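Local coordinates for hypothetical hydrolase (Bacteroides thetaiotaomicron, PDB 3TC9), which probably serves as an auxiliary nutrient-binding protein, in which an immunoglobulin-like IPT/TIG domain precedes a six-bladed beta-propeller, at residues B[21-26]-B[99-104]. Sequence-based numbering, arbitrary orientation.
Sequences SEFSPK and EKFVYQ. With EDO (1,2-ethanediol), chain S.
F23 turns its CG between its own backbone N and carbonyl carbon (chi1 63°), directing the ring to the backbone of E99-F101, while K26 bends at chi2 (-83°), which turns CD aside, and its chain ends with NZ over that ring and beside E99. The F23 rim meets peptide oxygens near its plane: CE2 lies 3.3 Å from E99 O, and CZ 3.9 Å from K100 O. F23 CE1 packs on F101 CB at 4.2 Å, the two side chains crossing obliquely. K26 NZ sits 3.6 Å above the centre of one F23 face. The same ammonium makes a weak hydrogen bond to F23 O and a salt bridge to E99 OE1 at 3.3 Å, weak as a hydrogen bond, where the two side chains cross at about a right angle. An alanine at F23 would probably open a gap beneath K26 NZ and beside F101 CB, depriving the ammonium of its aromatic support. P25, reached through a cis peptide, presents its carbonyl to the edge of the F101 ring, with P25 O 3.5 Å from F101 CD1. The backbones join where V102 N donates to K26 O at 2.9 Å, nearly straight at 169° and in the carbonyl plane. An ethanediol, probably from the crystallisation liquor, accepts a weak hydrogen bond from K26 N. F23 touches L36 and F101 touches M34, both on strand 33-39; V102 also makes a backbone hydrogen bond with G28. Parallel pairing of strand 19-28 with 102-103, outermost on that side within this chain, is consistent with the immunoglobulin-like IPT/TIG fold.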
ATOM      1  N   SER B  21     -10.465  36.240  12.894  1.00 37.36           N
ATOM      2  CA  SER B  21     -10.739  36.637  11.517  1.00 39.21           C
ATOM      3  C   SER B  21     -10.070  35.658  10.540  1.00 45.83           C
ATOM      4  O   SER B  21     -10.649  35.364   9.497  1.00 49.46           O
ATOM      5  CB  SER B  21     -10.295  38.071  11.248  1.00 44.38           C
ATOM      6  OG  SER B  21      -8.903  38.260  11.421  1.00 56.06           O
ATOM      7  N   GLU B  22      -8.868  35.158  10.867  1.00 40.44           N
ATOM      8  CA  GLU B  22      -8.176  34.177  10.033  1.00 40.66           C
ATOM      9  C   GLU B  22      -6.983  33.554  10.752  1.00 40.71           C
ATOM     10  O   GLU B  22      -6.534  34.038  11.798  1.00 40.61           O
ATOM     11  CB  GLU B  22      -7.732  34.755   8.651  1.00 43.71           C
ATOM     12  CG  GLU B  22      -6.663  35.839   8.655  1.00 54.29           C
ATOM     13  CD  GLU B  22      -6.368  36.444   7.294  1.00 90.99           C
ATOM     14  OE1 GLU B  22      -7.335  36.742   6.555  1.00 96.67           O
ATOM     15  OE2 GLU B  22      -5.170  36.639   6.977  1.00 93.44           O
ATOM     16  N   PHE B  23      -6.483  32.472  10.179  1.00 34.97           N
ATOM     17  CA  PHE B  23      -5.318  31.768  10.696  1.00 33.43           C
ATOM     18  C   PHE B  23      -4.462  31.257   9.547  1.00 36.36           C
ATOM     19  O   PHE B  23      -4.965  31.006   8.457  1.00 34.10           O
ATOM     20  CB  PHE B  23      -5.702  30.626  11.661  1.00 33.18           C
ATOM     21  CG  PHE B  23      -6.515  29.498  11.079  1.00 33.36           C
ATOM     22  CD1 PHE B  23      -5.896  28.417  10.470  1.00 35.33           C
ATOM     23  CD2 PHE B  23      -7.904  29.508  11.157  1.00 35.05           C
ATOM     24  CE1 PHE B  23      -6.650  27.390   9.900  1.00 36.48           C
ATOM     25  CE2 PHE B  23      -8.655  28.464  10.615  1.00 38.18           C
ATOM     26  CZ  PHE B  23      -8.021  27.420   9.979  1.00 36.29           C
ATOM     27  N   SER B  24      -3.168  31.069   9.812  1.00 36.04           N
ATOM     28  CA  SER B  24      -2.229  30.526   8.840  1.00 35.53           C
ATOM     29  C   SER B  24      -1.084  29.785   9.562  1.00 39.87           C
ATOM     30  O   SER B  24      -0.705  30.199  10.650  1.00 38.51           O
ATOM     31  CB  SER B  24      -1.691  31.624   7.930  1.00 39.25           C
ATOM     32  OG  SER B  24      -0.713  32.434   8.564  1.00 49.90           O
ATOM     33  N   PRO B  25      -0.498  28.713   8.962  1.00 37.36           N
ATOM     34  CA  PRO B  25      -0.909  28.077   7.700  1.00 37.23           C
ATOM     35  C   PRO B  25      -2.204  27.296   7.899  1.00 41.74           C
ATOM     36  O   PRO B  25      -2.548  26.934   9.046  1.00 38.92           O
ATOM     37  CB  PRO B  25       0.278  27.171   7.359  1.00 38.47           C
ATOM     38  CG  PRO B  25       0.844  26.783   8.702  1.00 42.29           C
ATOM     39  CD  PRO B  25       0.601  27.972   9.614  1.00 38.15           C
ATOM     40  N   LYS B  26      -2.922  27.036   6.772  1.00 39.23           N
ATOM     41  CA  LYS B  26      -4.195  26.319   6.783  1.00 40.30           C
ATOM     42  C   LYS B  26      -3.973  24.810   6.995  1.00 43.86           C
ATOM     43  O   LYS B  26      -4.883  24.091   7.403  1.00 43.13           O
ATOM     44  CB  LYS B  26      -4.976  26.578   5.477  1.00 45.23           C
ATOM     45  CG  LYS B  26      -5.500  28.029   5.303  1.00 58.57           C
ATOM     46  CD  LYS B  26      -6.818  28.289   6.035  1.00 64.04           C
ATOM     47  CE  LYS B  26      -7.121  29.759   6.131  1.00 68.94           C
ATOM     48  NZ  LYS B  26      -7.962  30.054   7.320  1.00 81.58           N
ATOM     49  N   GLU B  99     -13.139  28.050   9.893  1.00 43.52           N
ATOM     50  CA  GLU B  99     -12.501  26.963   9.164  1.00 42.53           C
ATOM     51  C   GLU B  99     -11.712  26.069  10.109  1.00 42.69           C
ATOM     52  O   GLU B  99     -11.207  26.515  11.135  1.00 41.61           O
ATOM     53  CB  GLU B  99     -11.558  27.521   8.089  1.00 44.43           C
ATOM     54  CG  GLU B  99     -12.237  28.087   6.866  1.00 59.86           C
ATOM     55  CD  GLU B  99     -11.319  28.138   5.666  1.00 92.55           C
ATOM     56  OE1 GLU B  99     -10.597  29.150   5.531  1.00 87.17           O
ATOM     57  OE2 GLU B  99     -11.295  27.163   4.880  1.00 91.73           O
ATOM     58  N   LYS B 100     -11.584  24.816   9.744  1.00 39.00           N
ATOM     59  CA  LYS B 100     -10.804  23.829  10.479  1.00 37.99           C
ATOM     60  C   LYS B 100      -9.388  23.775   9.918  1.00 40.70           C
ATOM     61  O   LYS B 100      -9.206  23.944   8.712  1.00 40.96           O
ATOM     62  CB  LYS B 100     -11.471  22.443  10.367  1.00 41.09           C
ATOM     63  CG  LYS B 100     -12.774  22.309  11.132  1.00 46.13           C
ATOM     64  CD  LYS B 100     -13.313  20.879  10.991  1.00 60.14           C
ATOM     65  CE  LYS B 100     -14.599  20.651  11.764  1.00 76.00           C
ATOM     66  NZ  LYS B 100     -14.355  20.150  13.150  1.00 85.54           N
ATOM     67  N   PHE B 101      -8.387  23.557  10.786  1.00 36.98           N
ATOM     68  CA  PHE B 101      -6.985  23.381  10.396  1.00 35.69           C
ATOM     69  C   PHE B 101      -6.820  21.944   9.823  1.00 38.47           C
ATOM     70  O   PHE B 101      -7.407  20.999  10.367  1.00 37.68           O
ATOM     71  CB  PHE B 101      -6.074  23.624  11.616  1.00 36.02           C
ATOM     72  CG  PHE B 101      -4.624  23.252  11.449  1.00 35.58           C
ATOM     73  CD1 PHE B 101      -3.734  24.116  10.823  1.00 37.83           C
ATOM     74  CD2 PHE B 101      -4.143  22.032  11.920  1.00 35.44           C
ATOM     75  CE1 PHE B 101      -2.387  23.761  10.662  1.00 36.74           C
ATOM     76  CE2 PHE B 101      -2.799  21.691  11.784  1.00 35.82           C
ATOM     77  CZ  PHE B 101      -1.936  22.558  11.163  1.00 34.67           C
ATOM     78  N   VAL B 102      -6.028  21.783   8.752  1.00 33.27           N
ATOM     79  CA  VAL B 102      -5.863  20.462   8.119  1.00 33.83           C
ATOM     80  C   VAL B 102      -4.593  19.805   8.661  1.00 36.48           C
ATOM     81  O   VAL B 102      -3.476  20.245   8.398  1.00 38.25           O
ATOM     82  CB  VAL B 102      -5.947  20.530   6.561  1.00 38.76           C
ATOM     83  CG1 VAL B 102      -5.840  19.134   5.929  1.00 38.49           C
ATOM     84  CG2 VAL B 102      -7.259  21.190   6.138  1.00 38.92           C
ATOM     85  N   TYR B 103      -4.797  18.794   9.505  1.00 33.90           N
ATOM     86  CA  TYR B 103      -3.723  18.085  10.202  1.00 33.41           C
ATOM     87  C   TYR B 103      -3.260  16.881   9.378  1.00 39.84           C
ATOM     88  O   TYR B 103      -4.053  16.039   8.920  1.00 40.23           O
ATOM     89  CB  TYR B 103      -4.208  17.613  11.590  1.00 33.51           C
ATOM     90  CG  TYR B 103      -3.132  17.281  12.603  1.00 34.70           C
ATOM     91  CD1 TYR B 103      -2.459  16.061  12.565  1.00 36.41           C
ATOM     92  CD2 TYR B 103      -2.868  18.139  13.670  1.00 35.54           C
ATOM     93  CE1 TYR B 103      -1.481  15.745  13.507  1.00 38.24           C
ATOM     94  CE2 TYR B 103      -1.922  17.816  14.640  1.00 35.46           C
ATOM     95  CZ  TYR B 103      -1.234  16.617  14.558  1.00 42.68           C
ATOM     96  OH  TYR B 103      -0.330  16.297  15.536  1.00 35.09           O
ATOM     97  N   GLN B 104      -1.961  16.821   9.219  1.00 36.06           N
ATOM     98  CA  GLN B 104      -1.272  15.744   8.547  1.00 35.45           C
ATOM     99  C   GLN B 104      -0.450  14.998   9.607  1.00 38.55           C
ATOM    100  O   GLN B 104       0.479  15.580  10.175  1.00 38.29           O
ATOM    101  CB  GLN B 104      -0.395  16.309   7.392  1.00 36.71           C
ATOM    102  CG  GLN B 104       0.616  15.319   6.762  1.00 39.87           C
ATOM    103  CD  GLN B 104       0.025  14.173   5.965  1.00 53.57           C
ATOM    104  OE1 GLN B 104      -0.793  14.359   5.046  1.00 56.67           O
ATOM    105  NE2 GLN B 104       0.450  12.954   6.279  1.00 45.00           N
TER
HETATM  106  C1  EDO S 488      -0.745  27.227   3.895  1.00 55.89           C
HETATM  107  O1  EDO S 488      -1.132  25.836   3.819  1.00 61.89           O
HETATM  108  C2  EDO S 488      -1.952  28.150   3.740  1.00 50.99           C
HETATM  109  O2  EDO S 488      -1.871  29.273   4.631  1.00 50.90           O